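Local atomic coordinates of Non-sulfated chondroitin lyase E66 (PDB entry 3VSN), a protein that cleaves non-sulfated chondroitin as a polysaccharide lyase of the baculovirus occlusion-derived virus envelope and is essential for oral infection of the host insect. Residues A[284-289]-A[325-330]; A[292-297]-A[336-341]; A[469-474]-A[540-545]. All coordinates share one frame; numbering follows the deposited sequence.

Contact 1 (A[284-289]-A[325-330]); sequences ENVGSP and SKVLTK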
loop_
_atom_site.group_PDB
_atom_site.type_symbol
_atom_site.label_atom_id
_atom_site.label_comp_id
_atom_site.label_asym_id
_atom_site.label_seq_id
_atom_site.Cartn_x
_atom_site.Cartn_y
_atom_site.Cartn_z
ATOM N N GLU A 284 5.460 -3.164 -6.391
ATOM C CA GLU A 284 4.707 -4.208 -7.099
ATOM C C GLU A 284 3.896 -5.056 -6.124
ATOM O O GLU A 284 2.759 -5.438 -6.412
ATOM C CB GLU A 284 5.644 -5.125 -7.887
ATOM C CG GLU A 284 6.312 -4.470 -9.080
ATOM C CD GLU A 284 7.236 -5.410 -9.834
ATOM O OE1 GLU A 284 7.530 -6.519 -9.330
ATOM O OE2 GLU A 284 7.666 -5.031 -10.941
ATOM N N ASN A 285 4.490 -5.338 -4.967
ATOM C CA ASN A 285 3.871 -6.212 -3.971
ATOM C C ASN A 285 2.573 -5.688 -3.352
ATOM O O ASN A 285 1.803 -6.473 -2.798
ATOM C CB ASN A 285 4.872 -6.581 -2.868
ATOM C CG ASN A 285 5.805 -7.706 -3.276
ATOM O OD1 ASN A 285 5.592 -8.366 -4.293
ATOM N ND2 ASN A 285 6.849 -7.932 -2.480
ATOM N N VAL A 286 2.326 -4.378 -3.440
ATOM C CA VAL A 286 1.137 -3.791 -2.790
ATOM C C VAL A 286 0.311 -2.823 -3.651
ATOM O O VAL A 286 -0.876 -2.627 -3.391
ATOM C CB VAL A 286 1.473 -3.103 -1.434
ATOM C CG1 VAL A 286 2.181 -4.061 -0.482
ATOM C CG2 VAL A 286 2.292 -1.829 -1.639
ATOM N N GLY A 287 0.928 -2.225 -4.667
ATOM C CA GLY A 287 0.279 -1.152 -5.419
ATOM C C GLY A 287 -0.435 -1.577 -6.687
ATOM O O GLY A 287 -0.487 -2.762 -7.018
ATOM N N SER A 288 -0.985 -0.590 -7.393
ATOM C CA SER A 288 -1.635 -0.794 -8.687
ATOM C C SER A 288 -1.602 0.522 -9.462
ATOM O O SER A 288 -1.507 1.588 -8.851
ATOM C CB SER A 288 -3.081 -1.272 -8.509
ATOM O OG SER A 288 -3.887 -0.269 -7.919
ATOM N N PRO A 289 -1.678 0.459 -10.806
ATOM C CA PRO A 289 -1.616 1.684 -11.608
ATOM C C PRO A 289 -2.688 2.711 -11.235
ATOM O O PRO A 289 -2.434 3.914 -11.305
ATOM C CB PRO A 289 -1.830 1.175 -13.037
ATOM C CG PRO A 289 -1.316 -0.225 -13.007
ATOM C CD PRO A 289 -1.726 -0.745 -11.658
ATOM N N SER A 325 6.643 -11.749 5.194
ATOM C CA SER A 325 5.870 -10.607 5.690
ATOM C C SER A 325 4.369 -10.836 5.537
ATOM O O SER A 325 3.563 -10.149 6.172
ATOM C CB SER A 325 6.285 -9.332 4.956
ATOM O OG SER A 325 7.665 -9.068 5.150
ATOM N N LYS A 326 4.018 -11.807 4.686
ATOM C CA LYS A 326 2.641 -12.312 4.501
ATOM C C LYS A 326 1.729 -11.372 3.707
ATOM O O LYS A 326 0.764 -10.824 4.242
ATOM C CB LYS A 326 1.982 -12.732 5.835
ATOM C CG LYS A 326 2.863 -13.552 6.782
ATOM C CD LYS A 326 3.419 -14.810 6.128
ATOM C CE LYS A 326 4.251 -15.620 7.111
ATOM N NZ LYS A 326 4.778 -16.879 6.511
ATOM N N VAL A 327 2.046 -11.190 2.429
ATOM C CA VAL A 327 1.188 -10.435 1.518
ATOM C C VAL A 327 1.083 -11.209 0.206
ATOM O O VAL A 327 2.094 -11.649 -0.343
ATOM C CB VAL A 327 1.717 -8.997 1.254
ATOM C CG1 VAL A 327 0.803 -8.247 0.294
ATOM C CG2 VAL A 327 1.850 -8.213 2.554
ATOM N N LEU A 328 -0.148 -11.405 -0.262
ATOM C CA LEU A 328 -0.408 -11.954 -1.587
ATOM C C LEU A 328 -1.178 -10.917 -2.391
ATOM O O LEU A 328 -2.214 -10.428 -1.944
ATOM C CB LEU A 328 -1.218 -13.255 -1.492
ATOM C CG LEU A 328 -1.773 -13.851 -2.796
ATOM C CD1 LEU A 328 -0.653 -14.357 -3.701
ATOM C CD2 LEU A 328 -2.761 -14.974 -2.504
ATOM N N THR A 329 -0.676 -10.594 -3.578
ATOM C CA THR A 329 -1.253 -9.531 -4.388
ATOM C C THR A 329 -1.331 -9.954 -5.848
ATOM O O THR A 329 -0.383 -10.516 -6.391
ATOM C CB THR A 329 -0.428 -8.236 -4.241
ATOM O OG1 THR A 329 -0.497 -7.789 -2.880
ATOM C CG2 THR A 329 -0.954 -7.127 -5.156
ATOM N N LYS A 330 -2.472 -9.690 -6.474
ATOM C CA LYS A 330 -2.642 -9.995 -7.884
ATOM C C LYS A 330 -3.116 -8.763 -8.627
ATOM O O LYS A 330 -4.066 -8.096 -8.206
ATOM C CB LYS A 330 -3.631 -11.150 -8.080
ATOM C CG LYS A 330 -3.946 -11.462 -9.538
ATOM C CD LYS A 330 -4.853 -12.676 -9.647
ATOM C CE LYS A 330 -5.499 -12.780 -11.019
ATOM N NZ LYS A 330 -4.554 -13.177 -12.103
#
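Glu284 of helix 276-284 meets the strand through its main chain alone: its carbonyl O lies 4.3 Å from CG2 of Thr329, while the carboxylate leads off to a salt bridge with Arg281. Asn285 supplies the polar centre of the contact. Its carbonyl O accepts the hydroxyl of Thr329, OG1 to O 2.7 Å, with a C=O...donor angle of 148° and the donor tilted 31° from the carbonyl plane. Thr329 can reach it because OG1 stands beside its own backbone N, anti to the carbonyl carbon, with chi1 at -64°. CG1 of Val327, two residues back along the strand, comes within 3.7 Å of the same carbonyl O of Asn285, so both strand residues meet this oxygen from the strand side. The side-chain amide of Asn285 turns to Ser241 instead. At Val286 the contact becomes apolar and loose, its CG1 meeting CG1 of Val327 at 4.5 Å, and its CA passes 4.3 Å from OG1 of Thr329. The Thr329 hydroxyl also bonds to OG of Ser338 on the adjoining strand, which links the loop bond to the sheet's own side chains. Strand 327-331 begins at a G1 beta bulge, where Lys326 and Val327 both face Ala322. It runs between strands 318-322 and 335-340 in a four-stranded antiparallel sheet, and the chain leaving helix 276-284 crosses the face that carries Val327 and Thr329; Leu328 and Lys330 point from the other face.

Contact 2 (A[292-297]-A[336-341]); sequences VVVPGV and YGSVVG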
loop_
_atom_site.group_PDB
_atom_site.type_symbol
_atom_site.label_atom_id
_atom_site.label_comp_id
_atom_site.label_asym_id
_atom_site.label_seq_id
_atom_site.Cartn_x
_atom_site.Cartn_y
_atom_site.Cartn_z
ATOM N N VAL A 292 -4.918 2.046 -6.194
ATOM C CA VAL A 292 -5.546 1.174 -5.201
ATOM C C VAL A 292 -4.484 0.319 -4.503
ATOM O O VAL A 292 -3.619 -0.280 -5.158
ATOM C CB VAL A 292 -6.665 0.301 -5.822
ATOM C CG1 VAL A 292 -7.375 -0.524 -4.756
ATOM C CG2 VAL A 292 -7.680 1.183 -6.545
ATOM N N VAL A 293 -4.546 0.302 -3.170
ATOM C CA VAL A 293 -3.585 -0.409 -2.331
ATOM C C VAL A 293 -4.327 -1.067 -1.172
ATOM O O VAL A 293 -5.184 -0.441 -0.541
ATOM C CB VAL A 293 -2.512 0.540 -1.737
ATOM C CG1 VAL A 293 -1.430 -0.254 -1.017
ATOM C CG2 VAL A 293 -1.878 1.409 -2.813
ATOM N N VAL A 294 -3.992 -2.323 -0.893
ATOM C CA VAL A 294 -4.587 -3.063 0.227
ATOM C C VAL A 294 -4.453 -2.258 1.530
ATOM O O VAL A 294 -3.368 -1.770 1.848
ATOM C CB VAL A 294 -3.996 -4.499 0.346
ATOM C CG1 VAL A 294 -2.556 -4.489 0.845
ATOM C CG2 VAL A 294 -4.875 -5.384 1.227
ATOM N N PRO A 295 -5.570 -2.079 2.264
ATOM C CA PRO A 295 -5.548 -1.187 3.433
ATOM C C PRO A 295 -4.562 -1.576 4.533
ATOM O O PRO A 295 -4.033 -0.693 5.204
ATOM C CB PRO A 295 -6.986 -1.252 3.960
ATOM C CG PRO A 295 -7.808 -1.622 2.770
ATOM C CD PRO A 295 -6.939 -2.533 1.944
ATOM N N GLY A 296 -4.307 -2.872 4.702
ATOM C CA GLY A 296 -3.414 -3.366 5.760
ATOM C C GLY A 296 -1.982 -2.844 5.751
ATOM O O GLY A 296 -1.291 -2.922 6.766
ATOM N N VAL A 297 -1.527 -2.316 4.615
ATOM C CA VAL A 297 -0.166 -1.759 4.517
ATOM C C VAL A 297 -0.159 -0.223 4.483
ATOM O O VAL A 297 0.894 0.402 4.329
ATOM C CB VAL A 297 0.625 -2.325 3.307
ATOM C CG1 VAL A 297 0.709 -3.850 3.375
ATOM C CG2 VAL A 297 0.015 -1.876 1.988
ATOM N N TYR A 336 -7.554 -5.662 -9.244
ATOM C CA TYR A 336 -6.498 -5.682 -8.244
ATOM C C TYR A 336 -7.077 -6.394 -7.031
ATOM O O TYR A 336 -8.163 -6.048 -6.566
ATOM C CB TYR A 336 -6.071 -4.253 -7.870
ATOM C CG TYR A 336 -5.243 -4.166 -6.599
ATOM C CD1 TYR A 336 -3.857 -4.308 -6.633
ATOM C CD2 TYR A 336 -5.850 -3.950 -5.360
ATOM C CE1 TYR A 336 -3.099 -4.235 -5.471
ATOM C CE2 TYR A 336 -5.104 -3.882 -4.194
ATOM C CZ TYR A 336 -3.728 -4.021 -4.254
ATOM O OH TYR A 336 -2.984 -3.955 -3.095
ATOM N N GLY A 337 -6.369 -7.402 -6.535
ATOM C CA GLY A 337 -6.774 -8.096 -5.313
ATOM C C GLY A 337 -5.575 -8.295 -4.413
ATOM O O GLY A 337 -4.462 -8.489 -4.900
ATOM N N SER A 338 -5.788 -8.250 -3.101
ATOM C CA SER A 338 -4.689 -8.463 -2.156
ATOM C C SER A 338 -5.177 -8.945 -0.801
ATOM O O SER A 338 -6.261 -8.566 -0.352
ATOM C CB SER A 338 -3.877 -7.173 -1.987
ATOM O OG SER A 338 -2.690 -7.405 -1.243
ATOM N N VAL A 339 -4.376 -9.794 -0.158
ATOM C CA VAL A 339 -4.624 -10.200 1.223
ATOM C C VAL A 339 -3.367 -9.957 2.052
ATOM O O VAL A 339 -2.272 -10.397 1.679
ATOM C CB VAL A 339 -5.031 -11.689 1.354
ATOM C CG1 VAL A 339 -5.186 -12.077 2.822
ATOM C CG2 VAL A 339 -6.322 -11.977 0.603
ATOM N N VAL A 340 -3.530 -9.246 3.163
ATOM C CA VAL A 340 -2.483 -9.184 4.182
ATOM C C VAL A 340 -2.710 -10.339 5.152
ATOM O O VAL A 340 -3.769 -10.436 5.778
ATOM C CB VAL A 340 -2.474 -7.830 4.929
ATOM C CG1 VAL A 340 -1.476 -7.845 6.082
ATOM C CG2 VAL A 340 -2.165 -6.689 3.963
ATOM N N GLY A 341 -1.720 -11.224 5.248
ATOM C CA GLY A 341 -1.778 -12.368 6.145
ATOM C C GLY A 341 -1.396 -11.977 7.559
ATOM O O GLY A 341 -1.361 -10.790 7.904
#
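Tyr336 reaches from its strand to the loop, its hydroxyl accepting the backbone N-H of Val294, N to OH 2.9 Å, with an N-H...acceptor angle of 146°. With CG anti to the backbone N (chi1 165°), the ring extends under the loop: carbonyl O of Val292 sits 3.8 Å above the plane, over the ring centre, and CG1 of Val292 meets CD2 of the ring at 3.8 Å. A second hydrogen bond joins the hydroxyl to the carbonyl of Val286, so two main-chain groups of the loop fix the phenol. Ser338 packs under Val294, CB to CB 3.6 Å, while its OG, which also touches CG1 of Val294, is occupied by Thr329 and the carbonyl of Leu328. Val340 closes the row with one methyl: CG2 touches CG1 of Val294 at 3.8 Å, CA of Gly296 at 4.0 Å and CG1 of Val297 at 4.1 Å. Gly296 lies about 10 Å from the side chains of Arg300, the transition-state stabiliser, and Glu350, important for activity, which places this wall near the catalytic site. Strand 335-340 lies between strands 327-331 and 367-370; loop 292-297 covers one face, and from the other Val339 packs on strand 440-449.

Contact 3 (A[469-474]-A[540-545]); sequences NTNGRV and ISFQTM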
loop_
_atom_site.group_PDB
_atom_site.type_symbol
_atom_site.label_atom_id
_atom_site.label_comp_id
_atom_site.label_asym_id
_atom_site.label_seq_id
_atom_site.Cartn_x
_atom_site.Cartn_y
_atom_site.Cartn_z
ATOM N N ASN A 469 -25.636 -13.076 23.222
ATOM C CA ASN A 469 -26.624 -13.735 22.353
ATOM C C ASN A 469 -26.837 -13.064 20.991
ATOM O O ASN A 469 -27.940 -13.076 20.446
ATOM C CB ASN A 469 -27.959 -13.931 23.091
ATOM C CG ASN A 469 -27.791 -14.651 24.417
ATOM O OD1 ASN A 469 -28.154 -14.121 25.470
ATOM N ND2 ASN A 469 -27.222 -15.853 24.378
ATOM N N THR A 470 -25.767 -12.490 20.452
ATOM C CA THR A 470 -25.800 -11.863 19.137
ATOM C C THR A 470 -25.006 -12.721 18.157
ATOM O O THR A 470 -23.845 -13.046 18.412
ATOM C CB THR A 470 -25.199 -10.442 19.181
ATOM O OG1 THR A 470 -25.814 -9.696 20.238
ATOM C CG2 THR A 470 -25.412 -9.710 17.848
ATOM N N ASN A 471 -25.636 -13.088 17.045
ATOM C CA ASN A 471 -24.953 -13.833 15.994
ATOM C C ASN A 471 -23.890 -12.974 15.314
ATOM O O ASN A 471 -24.084 -11.774 15.107
ATOM C CB ASN A 471 -25.947 -14.323 14.937
ATOM C CG ASN A 471 -26.927 -15.353 15.472
ATOM O OD1 ASN A 471 -28.107 -15.333 15.123
ATOM N ND2 ASN A 471 -26.446 -16.259 16.308
ATOM N N GLY A 472 -22.768 -13.595 14.970
ATOM C CA GLY A 472 -21.761 -12.934 14.145
ATOM C C GLY A 472 -22.183 -12.969 12.688
ATOM O O GLY A 472 -23.223 -13.537 12.345
ATOM N N ARG A 473 -21.383 -12.355 11.823
ATOM C CA ARG A 473 -21.638 -12.397 10.384
ATOM C C ARG A 473 -20.369 -12.139 9.601
ATOM O O ARG A 473 -19.481 -11.412 10.053
ATOM C CB ARG A 473 -22.714 -11.390 9.964
ATOM C CG ARG A 473 -22.615 -10.036 10.649
ATOM C CD ARG A 473 -23.623 -9.939 11.779
ATOM N NE ARG A 473 -24.978 -9.939 11.244
ATOM C CZ ARG A 473 -26.066 -10.313 11.912
ATOM N NH1 ARG A 473 -25.983 -10.736 13.166
ATOM N NH2 ARG A 473 -27.243 -10.264 11.309
ATOM N N VAL A 474 -20.293 -12.750 8.424
ATOM C CA VAL A 474 -19.166 -12.550 7.533
ATOM C C VAL A 474 -19.670 -11.731 6.357
ATOM O O VAL A 474 -20.622 -12.127 5.677
ATOM C CB VAL A 474 -18.577 -13.888 7.049
ATOM C CG1 VAL A 474 -17.394 -13.649 6.120
ATOM C CG2 VAL A 474 -18.158 -14.743 8.241
ATOM N N ILE A 540 -23.506 -16.173 11.065
ATOM C CA ILE A 540 -22.964 -17.347 11.748
ATOM C C ILE A 540 -23.412 -17.349 13.213
ATOM O O ILE A 540 -23.363 -16.317 13.887
ATOM C CB ILE A 540 -21.421 -17.416 11.626
ATOM C CG1 ILE A 540 -20.775 -16.077 12.036
ATOM C CG2 ILE A 540 -21.024 -17.791 10.200
ATOM C CD1 ILE A 540 -19.261 -16.103 12.151
ATOM N N SER A 541 -23.857 -18.503 13.704
ATOM C CA SER A 541 -24.432 -18.575 15.053
ATOM C C SER A 541 -23.396 -18.295 16.143
ATOM O O SER A 541 -22.248 -18.729 16.039
ATOM C CB SER A 541 -25.097 -19.931 15.293
ATOM O OG SER A 541 -24.128 -20.958 15.413
ATOM N N PHE A 542 -23.804 -17.570 17.185
ATOM C CA PHE A 542 -22.912 -17.346 18.322
ATOM C C PHE A 542 -22.504 -18.669 18.977
ATOM O O PHE A 542 -21.385 -18.786 19.469
ATOM C CB PHE A 542 -23.475 -16.334 19.342
ATOM C CG PHE A 542 -24.768 -16.752 19.999
ATOM C CD1 PHE A 542 -24.767 -17.576 21.126
ATOM C CD2 PHE A 542 -25.988 -16.282 19.521
ATOM C CE1 PHE A 542 -25.962 -17.947 21.740
ATOM C CE2 PHE A 542 -27.185 -16.650 20.129
ATOM C CZ PHE A 542 -27.171 -17.483 21.240
ATOM N N GLN A 543 -23.392 -19.666 18.943
ATOM C CA GLN A 543 -23.081 -20.996 19.493
ATOM C C GLN A 543 -21.868 -21.643 18.821
ATOM O O GLN A 543 -20.996 -22.190 19.502
ATOM C CB GLN A 543 -24.285 -21.948 19.408
ATOM C CG GLN A 543 -25.458 -21.584 20.308
ATOM C CD GLN A 543 -26.464 -20.677 19.625
ATOM O OE1 GLN A 543 -26.140 -19.971 18.668
ATOM N NE2 GLN A 543 -27.700 -20.692 20.119
ATOM N N THR A 544 -21.823 -21.588 17.489
ATOM C CA THR A 544 -20.703 -22.188 16.745
ATOM C C THR A 544 -19.430 -21.350 16.874
ATOM O O THR A 544 -18.324 -21.890 16.850
ATOM C CB THR A 544 -21.027 -22.444 15.253
ATOM O OG1 THR A 544 -21.432 -21.222 14.626
ATOM C CG2 THR A 544 -22.134 -23.500 15.106
ATOM N N MET A 545 -19.586 -20.036 17.011
ATOM C CA MET A 545 -18.447 -19.162 17.287
ATOM C C MET A 545 -17.833 -19.479 18.649
ATOM O O MET A 545 -16.614 -19.450 18.805
ATOM C CB MET A 545 -18.841 -17.686 17.205
ATOM C CG MET A 545 -19.223 -17.240 15.799
ATOM S SD MET A 545 -19.952 -15.596 15.792
ATOM C CE MET A 545 -18.483 -14.573 15.819
#
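An antiparallel beta bridge sits where strand 533-540 gives way to helix 542-546: Gly472 pairs with Ile540, a hydrogen-bonded pair, and Ser541 takes the N-cap position of the helix. The bridge rests on Ile540 N donating to Gly472 O at 2.9 Å and 164°, the donor lying above the carbonyl plane. In the four-stranded sheet, strands 472-480 and 533-540 are neighbours.

Apolar packing fills the side of the sheet that bears Ile540. Its CD1 meets CG2 of Val474 at 4.3 Å, and SD of Met545 comes within 3.6 Å of the Gly472 CA. Both Ile540 and Met545 go on to Ala550 of strand 550-558 in the facing sheet of the beta-sandwich.

Phe542 forms the aromatic part. With CG between the backbone N and the carbonyl carbon (chi1 62°), its ring lies against the turn of 469-471. The CA of Asn469 makes a CH-pi contact with one face, 3.9 Å from the centroid, and OE1 of Gln543 lies over the opposite face. CB of Phe542 also packs on the buried carbonyl O of Thr470, which has no hydrogen-bonding partner.

Within 469-474, Arg473 pairs through NE with Glu537, and its NH1 donates in the guanidinium plane to Asn471 O at 2.9 Å.

How the contacts relate
Contacts 1 and 2 form one unit, their centres 6 Å apart. Their segments alternate along the chain: two pieces of the loop after helix 276-284 come first, followed by consecutive strands 327-331 and 335-340, neighbours in one antiparallel sheet. The loop therefore lies over a shared sheet face, close to the centre of the chain, with contact 2 nearer the catalytic residues. Contact 3 comes later in sequence and belongs to another sheet, 32 Å from contact 1 and 27 Å from contact 2 between centres; its nearest atoms are about 12 Å from contact 2. It joins the start of strand 472-480 to the end of strand 533-540 and the helix that follows, in the beta-sandwich part of the lyase, away from the annotated catalytic residues.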